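Local coordinates for protein 2-oxoglutarate-dependent dioxygenase DAO (Oryza sativa subsp. indica, PDB 6KUN) that probably catalyses the irreversible iron- and 2-oxoglutarate-dependent oxidation of the auxin indole-3-acetic acid to inactive 2-oxoindole-3-acetic acid, at residues B[43-46]-B[47-50]; B[100-103]-B[104-108]; B[135-139]-B[140-144]; B[278-281]-B[282-285]. All coordinates share one frame; numbering follows the deposited sequence.

Overall arrangement
From the N terminus, contact 1 (43-46 with 47-50) comes first, on helix 43-57. Contact 2 (100-103 with 104-108) ends helix 97-106 and runs into the turn before helix 111-138, whose far end contact 3 (135-139 with 140-144) finishes. Contact 4 (278-281 with 282-285) lies on helix 277-287, at the indole-3-acetic acid pocket. Contacts 1, 2 and 4 stay within local helical turns, and contact 3 closes the turn that ends helix 111-138; they follow in series, none nesting or crossing. Helix 111-138 ties the first three together: it carries contact 3 and packs against side chains of contacts 1 and 2. Contacts 1 and 4, with centres about 35 Å apart, lie on opposite sides of the chain's centre.

Contact 1: residues B[43-46]-B[47-50]; sequences PGLQ and AEMK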
loop_
_atom_site.group_PDB
_atom_site.type_symbol
_atom_site.label_atom_id
_atom_site.label_comp_id
_atom_site.label_asym_id
_atom_site.label_seq_id
_atom_site.Cartn_x
_atom_site.Cartn_y
_atom_site.Cartn_z
ATOM N N PRO B 43 -9.095 -6.665 -0.517
ATOM C CA PRO B 43 -8.005 -5.736 -0.868
ATOM C C PRO B 43 -8.403 -4.595 -1.782
ATOM O O PRO B 43 -7.853 -3.486 -1.690
ATOM C CB PRO B 43 -6.989 -6.650 -1.594
ATOM C CG PRO B 43 -7.248 -8.006 -1.059
ATOM C CD PRO B 43 -8.742 -8.073 -0.809
ATOM N N GLY B 44 -9.307 -4.852 -2.712
ATOM C CA GLY B 44 -9.758 -3.795 -3.575
ATOM C C GLY B 44 -10.414 -2.685 -2.785
ATOM O O GLY B 44 -10.157 -1.503 -3.039
ATOM N N LEU B 45 -11.270 -3.042 -1.824
ATOM C CA LEU B 45 -11.933 -2.030 -1.006
ATOM C C LEU B 45 -10.917 -1.270 -0.166
ATOM O O LEU B 45 -10.982 -0.047 -0.048
ATOM C CB LEU B 45 -12.986 -2.704 -0.103
ATOM C CG LEU B 45 -13.738 -1.721 0.790
ATOM C CD1 LEU B 45 -14.478 -0.647 -0.028
ATOM C CD2 LEU B 45 -14.701 -2.463 1.658
ATOM N N GLN B 46 -9.944 -1.972 0.414
ATOM C CA GLN B 46 -8.923 -1.257 1.173
ATOM C C GLN B 46 -8.183 -0.263 0.294
ATOM O O GLN B 46 -7.823 0.829 0.751
ATOM C CB GLN B 46 -7.935 -2.255 1.772
ATOM C CG GLN B 46 -8.533 -3.125 2.828
ATOM C CD GLN B 46 -7.525 -4.095 3.316
ATOM O OE1 GLN B 46 -6.463 -3.690 3.782
ATOM N NE2 GLN B 46 -7.813 -5.379 3.171
ATOM N N ALA B 47 -7.904 -0.633 -0.957
ATOM C CA ALA B 47 -7.192 0.281 -1.847
ATOM C C ALA B 47 -8.068 1.482 -2.201
ATOM O O ALA B 47 -7.611 2.628 -2.256
ATOM C CB ALA B 47 -6.773 -0.451 -3.133
ATOM N N GLU B 48 -9.323 1.231 -2.466
ATOM C CA GLU B 48 -10.218 2.336 -2.816
ATOM C C GLU B 48 -10.388 3.295 -1.635
ATOM O O GLU B 48 -10.477 4.520 -1.830
ATOM C CB GLU B 48 -11.569 1.769 -3.259
ATOM C CG GLU B 48 -11.453 0.853 -4.452
ATOM C CD GLU B 48 -12.736 0.128 -4.768
ATOM O OE1 GLU B 48 -13.759 0.420 -4.117
ATOM O OE2 GLU B 48 -12.714 -0.743 -5.667
ATOM N N MET B 49 -10.408 2.760 -0.410
ATOM C CA MET B 49 -10.571 3.605 0.767
ATOM C C MET B 49 -9.323 4.437 1.033
ATOM O O MET B 49 -9.415 5.601 1.438
ATOM C CB MET B 49 -10.890 2.742 1.983
ATOM C CG MET B 49 -11.066 3.530 3.241
ATOM S SD MET B 49 -12.504 4.595 3.027
ATOM C CE MET B 49 -12.616 5.258 4.690
ATOM N N LYS B 50 -8.137 3.860 0.838
ATOM C CA LYS B 50 -6.915 4.646 1.017
ATOM C C LYS B 50 -6.924 5.880 0.121
ATOM O O LYS B 50 -6.568 6.979 0.562
ATOM C CB LYS B 50 -5.680 3.775 0.714
ATOM C CG LYS B 50 -4.365 4.474 0.982
ATOM C CD LYS B 50 -3.159 3.678 0.465
ATOM C CE LYS B 50 -2.961 2.358 1.201
ATOM N NZ LYS B 50 -2.123 1.404 0.407
#
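Four backbone hydrogen bonds join residues 43-46 to residues 47-50, each from an N-H to the carbonyl four residues earlier. They run from Ala47 N to Pro43 O, Glu48 N to Gly44 O, Met49 N to Leu45 O and Lys50 N to Gln46 O; all measure 2.9 to 3.0 Å, with angles at hydrogen of 153° to 159°. The side-chain contacts are mostly with carbonyl oxygens. Glu48 folds back along the helix: with CG anti to its carbonyl carbon (chi1 -59°), its CG comes 3.0 Å from Gly44 O, and the extended chain beyond carries the carboxylate alongside Gly44. Ala47 CB rests 3.5 Å from Pro43 O. Two polar ends find partners beyond these residues: Gln46 NE2 is hydrogen-bonded to Val41 O, just before the helix, while Lys50 NZ forms a salt bridge with Glu186 of the same chain. Met49, its chain bent at chi2, packs on Phe153 and Met155 of strand 151-158, and Leu45, Gln46 and Met49 all touch Tyr120 of helix 111-138. The i to i+4 ladder is that of an alpha-helix, and a proline, with no N-H to offer, suits its first turn, here of helix 43-57 in the N-terminal region.

Contact 2: residues B[100-103]-B[104-108]; sequences VDAF and CARLD
Phe103 and Leu107, one helical turn apart, meet through their side chains at the end of helix 97-106. Phe103 CB starts beside the next peptide, 3.1 Å from Cys104 N. A first torsion of -177° sets CG opposite the backbone N of Phe103 and beside its carbonyl carbon. CD1 then lies 4.1 Å from Cys104 SG, a Cys sulfur-aromatic contact at the ring edge, 90° off the normal and 5.5 Å from the centroid. Farther along, CE1 reaches both methyls of Leu107, at 3.9 Å from CD1 and 4.0 Å from CD2, and CZ also touches CD2. Beyond the pair, Phe103 packs on Leu91 of strand 86-92 and on Ile70, which Leu107 touches too. The outer side differs: Ala102 CB sits over one face of the Arg106 guanidinium, 3.9 Å from Arg106 NH2, while Arg106 NH1 is hydrogen-bonded to Ile70 O. Along the backbone, Cys104 N binds Val100 O nearly straight (169°), but the bonds of Arg106 N to Ala102 O and Leu107 N to Phe103 O are weak; Arg106 N also bonds Phe103 O (3.2 Å), from above its carbonyl plane. The chemistry implies an amphipathic last turn, aromatic, thiol and aliphatic groups buried and the arginine exposed.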
loop_
_atom_site.group_PDB
_atom_site.type_symbol
_atom_site.label_atom_id
_atom_site.label_comp_id
_atom_site.label_asym_id
_atom_site.label_seq_id
_atom_site.Cartn_x
_atom_site.Cartn_y
_atom_site.Cartn_z
ATOM N N VAL B 100 -24.986 6.634 9.515
ATOM C CA VAL B 100 -24.001 6.359 8.483
ATOM C C VAL B 100 -24.541 6.801 7.126
ATOM O O VAL B 100 -23.832 7.408 6.324
ATOM C CB VAL B 100 -23.628 4.859 8.484
ATOM C CG1 VAL B 100 -22.775 4.543 7.273
ATOM C CG2 VAL B 100 -22.904 4.449 9.798
ATOM N N ASP B 101 -25.800 6.476 6.842
ATOM C CA ASP B 101 -26.410 6.899 5.583
ATOM C C ASP B 101 -26.375 8.424 5.434
ATOM O O ASP B 101 -25.942 8.954 4.400
ATOM C CB ASP B 101 -27.837 6.363 5.526
ATOM C CG ASP B 101 -27.902 4.847 5.523
ATOM O OD1 ASP B 101 -26.850 4.177 5.420
ATOM O OD2 ASP B 101 -29.027 4.312 5.637
ATOM N N ALA B 102 -26.803 9.151 6.470
ATOM C CA ALA B 102 -26.926 10.609 6.363
ATOM C C ALA B 102 -25.570 11.282 6.318
ATOM O O ALA B 102 -25.385 12.281 5.608
ATOM C CB ALA B 102 -27.753 11.145 7.534
ATOM N N PHE B 103 -24.615 10.777 7.076
ATOM C CA PHE B 103 -23.247 11.288 7.011
ATOM C C PHE B 103 -22.708 11.205 5.584
ATOM O O PHE B 103 -22.242 12.209 5.029
ATOM C CB PHE B 103 -22.356 10.506 7.993
ATOM C CG PHE B 103 -20.922 10.984 8.071
ATOM C CD1 PHE B 103 -19.946 10.429 7.263
ATOM C CD2 PHE B 103 -20.546 11.924 8.985
ATOM C CE1 PHE B 103 -18.642 10.860 7.360
ATOM C CE2 PHE B 103 -19.241 12.367 9.067
ATOM C CZ PHE B 103 -18.283 11.815 8.251
ATOM N N CYS B 104 -22.776 10.016 4.976
ATOM C CA CYS B 104 -22.194 9.848 3.637
ATOM C C CYS B 104 -23.009 10.584 2.583
ATOM O O CYS B 104 -22.453 11.039 1.592
ATOM C CB CYS B 104 -22.074 8.366 3.309
ATOM S SG CYS B 104 -20.896 7.516 4.507
ATOM N N ALA B 105 -24.315 10.715 2.789
ATOM C CA ALA B 105 -25.141 11.446 1.833
ATOM C C ALA B 105 -24.819 12.938 1.871
ATOM O O ALA B 105 -24.929 13.619 0.846
ATOM C CB ALA B 105 -26.619 11.198 2.114
ATOM N N ARG B 106 -24.353 13.430 3.032
ATOM C CA ARG B 106 -24.133 14.843 3.255
ATOM C C ARG B 106 -22.700 15.289 3.103
ATOM O O ARG B 106 -22.440 16.494 3.097
ATOM C CB ARG B 106 -24.640 15.240 4.634
ATOM C CG ARG B 106 -26.127 15.073 4.748
ATOM C CD ARG B 106 -26.626 15.571 6.095
ATOM N NE ARG B 106 -27.924 14.973 6.402
ATOM C CZ ARG B 106 -28.565 15.087 7.566
ATOM N NH1 ARG B 106 -28.047 15.784 8.557
ATOM N NH2 ARG B 106 -29.710 14.477 7.720
ATOM N N LEU B 107 -21.768 14.369 2.949
ATOM C CA LEU B 107 -20.390 14.757 2.692
ATOM C C LEU B 107 -20.294 15.549 1.404
ATOM O O LEU B 107 -20.858 15.165 0.377
ATOM C CB LEU B 107 -19.499 13.527 2.579
ATOM C CG LEU B 107 -19.050 12.876 3.871
ATOM C CD1 LEU B 107 -18.431 11.533 3.481
ATOM C CD2 LEU B 107 -18.050 13.723 4.600
ATOM N N ASP B 108 -19.556 16.633 1.449
ATOM C CA ASP B 108 -19.241 17.368 0.226
ATOM C C ASP B 108 -18.016 16.697 -0.430
ATOM O O ASP B 108 -16.869 16.977 -0.083
ATOM C CB ASP B 108 -18.975 18.827 0.545
ATOM C CG ASP B 108 -18.692 19.626 -0.694
ATOM O OD1 ASP B 108 -18.805 19.084 -1.820
ATOM O OD2 ASP B 108 -18.364 20.810 -0.520
#

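Contact 3: residues B[135-139]-B[140-144]; sequences VAASL and GLHGA
A Schellman motif ends helix 111-138, formed where Ala136 and Ala137 receive the backbone N-H groups of Leu141 and Gly140. Its two defining bonds cross the junction: Leu141 N to Ala136 O at 2.9 Å, a six-to-one pairing, and Gly140 N to Ala137 O, also at 2.9 Å. Ala136 O accepts a further bond, from Leu139 N at 3.2 Å, and the two donors come from opposite faces of its carbonyl plane. Gly140 is the C-prime residue, and its positive phi of 71° reverses the chain so that Leu141 returns over the final turn. There Leu141 CB comes 3.1 Å from Ala136 O, beside the capping bond. The same CB makes an apolar contact with Ala136 CB at 4.2 Å, of the kind that often accompanies this motif. A CA-H...O contact adds to the closure, with Ala137 CA 3.2 Å from Leu141 O. Next along the chain, His142 brings the NE2 end of its ring back to Ala137 CB, 3.8 Å away, meeting the methyl obliquely. Before the turn, Ser138 OG donates to Val135 O at 2.7 Å, in the carbonyl plane and on a lone pair; the hydroxyl is folded back by a chi1 of 82°. The leucine side chains Leu139 and Leu141 both pack on Trp222 of helix 217-222 and on Leu263, while Ser138 O receives a hydrogen bond from Arg25 of helix 18-30.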
loop_
_atom_site.group_PDB
_atom_site.type_symbol
_atom_site.label_atom_id
_atom_site.label_comp_id
_atom_site.label_asym_id
_atom_site.label_seq_id
_atom_site.Cartn_x
_atom_site.Cartn_y
_atom_site.Cartn_z
ATOM N N VAL B 135 -13.510 -12.053 21.289
ATOM C CA VAL B 135 -12.928 -11.739 22.597
ATOM C C VAL B 135 -13.831 -12.251 23.715
ATOM O O VAL B 135 -13.376 -12.949 24.633
ATOM C CB VAL B 135 -12.661 -10.226 22.725
ATOM C CG1 VAL B 135 -12.330 -9.851 24.168
ATOM C CG2 VAL B 135 -11.509 -9.855 21.843
ATOM N N ALA B 136 -15.133 -11.936 23.638
ATOM C CA ALA B 136 -16.101 -12.462 24.610
ATOM C C ALA B 136 -16.095 -13.992 24.695
ATOM O O ALA B 136 -16.183 -14.566 25.790
ATOM C CB ALA B 136 -17.498 -11.951 24.248
ATOM N N ALA B 137 -16.006 -14.673 23.554
ATOM C CA ALA B 137 -15.966 -16.127 23.584
ATOM C C ALA B 137 -14.680 -16.642 24.227
ATOM O O ALA B 137 -14.689 -17.703 24.861
ATOM C CB ALA B 137 -16.121 -16.693 22.170
ATOM N N SER B 138 -13.568 -15.920 24.079
ATOM C CA SER B 138 -12.327 -16.350 24.713
ATOM C C SER B 138 -12.404 -16.310 26.241
ATOM O O SER B 138 -11.560 -16.906 26.910
ATOM C CB SER B 138 -11.164 -15.505 24.211
ATOM O OG SER B 138 -11.071 -14.267 24.883
ATOM N N LEU B 139 -13.377 -15.613 26.802
ATOM C CA LEU B 139 -13.621 -15.583 28.235
ATOM C C LEU B 139 -14.776 -16.476 28.631
ATOM O O LEU B 139 -15.347 -16.296 29.726
ATOM C CB LEU B 139 -13.920 -14.158 28.679
ATOM C CG LEU B 139 -12.850 -13.110 28.372
ATOM C CD1 LEU B 139 -13.360 -11.692 28.611
ATOM C CD2 LEU B 139 -11.611 -13.392 29.192
ATOM N N GLY B 140 -15.122 -17.435 27.761
ATOM C CA GLY B 140 -16.230 -18.354 27.999
ATOM C C GLY B 140 -17.606 -17.731 27.898
ATOM O O GLY B 140 -18.590 -18.309 28.379
ATOM N N LEU B 141 -17.709 -16.560 27.287
ATOM C CA LEU B 141 -18.974 -15.836 27.209
ATOM C C LEU B 141 -19.576 -16.027 25.824
ATOM O O LEU B 141 -18.937 -15.703 24.811
ATOM C CB LEU B 141 -18.784 -14.345 27.466
ATOM C CG LEU B 141 -18.229 -13.876 28.803
ATOM C CD1 LEU B 141 -17.978 -12.382 28.720
ATOM C CD2 LEU B 141 -19.199 -14.187 29.923
ATOM N N HIS B 142 -20.807 -16.516 25.782
ATOM C CA HIS B 142 -21.562 -16.612 24.541
ATOM C C HIS B 142 -22.910 -15.946 24.755
ATOM O O HIS B 142 -23.275 -15.569 25.869
ATOM C CB HIS B 142 -21.670 -18.068 24.100
ATOM C CG HIS B 142 -20.339 -18.744 23.982
ATOM N ND1 HIS B 142 -19.816 -19.537 24.979
ATOM C CD2 HIS B 142 -19.400 -18.695 23.008
ATOM C CE1 HIS B 142 -18.625 -19.970 24.613
ATOM N NE2 HIS B 142 -18.349 -19.474 23.420
ATOM N N GLY B 143 -23.651 -15.756 23.674
ATOM C CA GLY B 143 -24.884 -15.015 23.710
ATOM C C GLY B 143 -24.714 -13.511 23.603
ATOM O O GLY B 143 -25.632 -12.833 23.121
ATOM N N ALA B 144 -23.561 -12.985 24.003
ATOM C CA ALA B 144 -23.328 -11.552 23.934
ATOM C C ALA B 144 -23.524 -11.050 22.509
ATOM O O ALA B 144 -22.998 -11.628 21.566
ATOM C CB ALA B 144 -21.914 -11.222 24.420
#

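Contact 4: residues B[278-281]-B[282-285]; sequences DDYR and RLRL. With IAC (1H-indol-3-ylacetic acid), chain H.
The pocket for indole-3-acetic acid takes Arg281 and Arg284 from helix 277-287, where Arg284 packs over the ring of Tyr280 one turn back. Arg284 CG lies over a face of that ring, 4.2 Å from the centroid and 26° off the normal, a CH-pi contact; Arg284 CD comes closer to the rim, 3.4 Å from Tyr280 CE2. A bend at chi3 (50°) then carries the guanidinium past the ring, the two planes 65° apart. The indole meets the edge of this guanidinium, near its plane, with C5 of the ligand nearest. An i to i+4 bond of the alpha-helix sets the two residues one turn apart, Arg284 N to Tyr280 O at 3.0 Å. Asp217 fixes both polar ends: its OD2 pairs with Arg284 NH1 in a salt bridge and with Tyr280 OH in a hydrogen bond, while Arg284 NH2 binds Thr174 O, which lies in sequence between the predicted iron ligands His173 and Asp175. Arg281 CG comes 3.8 Å from C8 of the ligand; how its guanidinium meets the acetate arm is doubtful in the model. On the ring's other contacts, Leu283 CD2 meets Tyr280 CD1 at 4.3 Å, and Phe275 packs its ring against that of Tyr280.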
loop_
_atom_site.group_PDB
_atom_site.type_symbol
_atom_site.label_atom_id
_atom_site.label_comp_id
_atom_site.label_asym_id
_atom_site.label_seq_id
_atom_site.Cartn_x
_atom_site.Cartn_y
_atom_site.Cartn_z
ATOM N N ASP B 278 -20.994 7.434 29.461
ATOM C CA ASP B 278 -21.042 8.885 29.354
ATOM C C ASP B 278 -20.412 9.539 30.580
ATOM O O ASP B 278 -19.561 10.419 30.453
ATOM C CB ASP B 278 -22.485 9.363 29.185
ATOM C CG ASP B 278 -22.572 10.819 28.769
ATOM O OD1 ASP B 278 -22.149 11.141 27.638
ATOM O OD2 ASP B 278 -23.062 11.641 29.571
ATOM N N ASP B 279 -20.829 9.106 31.767
ATOM C CA ASP B 279 -20.274 9.646 33.001
ATOM C C ASP B 279 -18.772 9.390 33.100
ATOM O O ASP B 279 -18.024 10.203 33.645
ATOM C CB ASP B 279 -20.989 9.047 34.214
ATOM C CG ASP B 279 -22.436 9.537 34.352
ATOM O OD1 ASP B 279 -22.808 10.522 33.679
ATOM O OD2 ASP B 279 -23.202 8.892 35.110
ATOM N N TYR B 280 -18.307 8.234 32.631
ATOM C CA TYR B 280 -16.875 7.975 32.695
ATOM C C TYR B 280 -16.113 8.915 31.770
ATOM O O TYR B 280 -15.044 9.414 32.139
ATOM C CB TYR B 280 -16.574 6.500 32.363
ATOM C CG TYR B 280 -15.106 6.223 32.437
ATOM C CD1 TYR B 280 -14.400 6.377 33.630
ATOM C CD2 TYR B 280 -14.405 5.881 31.297
ATOM C CE1 TYR B 280 -13.034 6.171 33.670
ATOM C CE2 TYR B 280 -13.059 5.674 31.334
ATOM C CZ TYR B 280 -12.384 5.817 32.511
ATOM O OH TYR B 280 -11.038 5.606 32.499
ATOM N N ARG B 281 -16.666 9.200 30.574
ATOM C CA ARG B 281 -16.048 10.198 29.693
ATOM C C ARG B 281 -15.941 11.566 30.354
ATOM O O ARG B 281 -14.902 12.223 30.266
ATOM C CB ARG B 281 -16.848 10.310 28.403
ATOM C CG ARG B 281 -16.678 9.154 27.471
ATOM C CD ARG B 281 -17.393 9.401 26.141
ATOM N NE ARG B 281 -16.886 10.564 25.418
ATOM C CZ ARG B 281 -17.538 11.154 24.414
ATOM N NH1 ARG B 281 -18.704 10.677 24.033
ATOM N NH2 ARG B 281 -17.017 12.200 23.805
ATOM N N ARG B 282 -17.027 12.018 30.996
ATOM C CA ARG B 282 -16.992 13.249 31.772
ATOM C C ARG B 282 -15.846 13.227 32.767
ATOM O O ARG B 282 -15.083 14.196 32.883
ATOM C CB ARG B 282 -18.300 13.434 32.536
ATOM C CG ARG B 282 -19.523 13.615 31.717
ATOM C CD ARG B 282 -20.731 13.865 32.654
ATOM N NE ARG B 282 -20.524 15.019 33.529
ATOM C CZ ARG B 282 -20.950 16.249 33.258
ATOM N NH1 ARG B 282 -21.608 16.498 32.136
ATOM N NH2 ARG B 282 -20.727 17.243 34.091
ATOM N N LEU B 283 -15.734 12.120 33.520
ATOM C CA LEU B 283 -14.714 12.007 34.554
ATOM C C LEU B 283 -13.308 12.102 33.973
ATOM O O LEU B 283 -12.434 12.719 34.582
ATOM C CB LEU B 283 -14.894 10.694 35.316
ATOM C CG LEU B 283 -14.051 10.477 36.579
ATOM C CD1 LEU B 283 -14.486 11.376 37.703
ATOM C CD2 LEU B 283 -14.106 8.994 36.999
ATOM N N ARG B 284 -13.053 11.486 32.814
ATOM C CA ARG B 284 -11.759 11.664 32.159
ATOM C C ARG B 284 -11.555 13.135 31.796
ATOM O O ARG B 284 -10.490 13.716 32.053
ATOM C CB ARG B 284 -11.650 10.773 30.899
ATOM C CG ARG B 284 -11.412 9.265 31.216
ATOM C CD ARG B 284 -11.469 8.327 29.958
ATOM N NE ARG B 284 -10.638 8.815 28.859
ATOM C CZ ARG B 284 -9.548 8.209 28.357
ATOM N NH1 ARG B 284 -9.133 7.075 28.831
ATOM N NH2 ARG B 284 -8.909 8.776 27.344
ATOM N N LEU B 285 -12.589 13.756 31.218
ATOM C CA LEU B 285 -12.483 15.155 30.780
ATOM C C LEU B 285 -12.240 16.097 31.955
ATOM O O LEU B 285 -11.414 17.009 31.855
ATOM C CB LEU B 285 -13.751 15.532 30.011
ATOM C CG LEU B 285 -13.883 16.983 29.544
ATOM C CD1 LEU B 285 -12.746 17.328 28.588
ATOM C CD2 LEU B 285 -15.229 17.228 28.870
HETATM C C IAC H . -11.848 10.762 26.229
HETATM C C1 IAC H . -12.255 11.601 25.248
HETATM C C2 IAC H . -11.569 12.818 25.009
HETATM C C3 IAC H . -10.476 13.146 25.774
HETATM C C4 IAC H . -10.055 12.280 26.767
HETATM C C5 IAC H . -10.752 11.120 26.995
HETATM C C7 IAC H . -13.328 11.049 24.660
HETATM C C8 IAC H . -13.610 9.843 25.276
HETATM C C17 IAC H . -14.240 11.494 23.520
HETATM C C18 IAC H . -13.660 11.196 22.149
HETATM N N IAC H . -12.683 9.669 26.255
HETATM O O2 IAC H . -13.871 12.023 21.220
HETATM O O3 IAC H . -13.008 10.136 21.941
#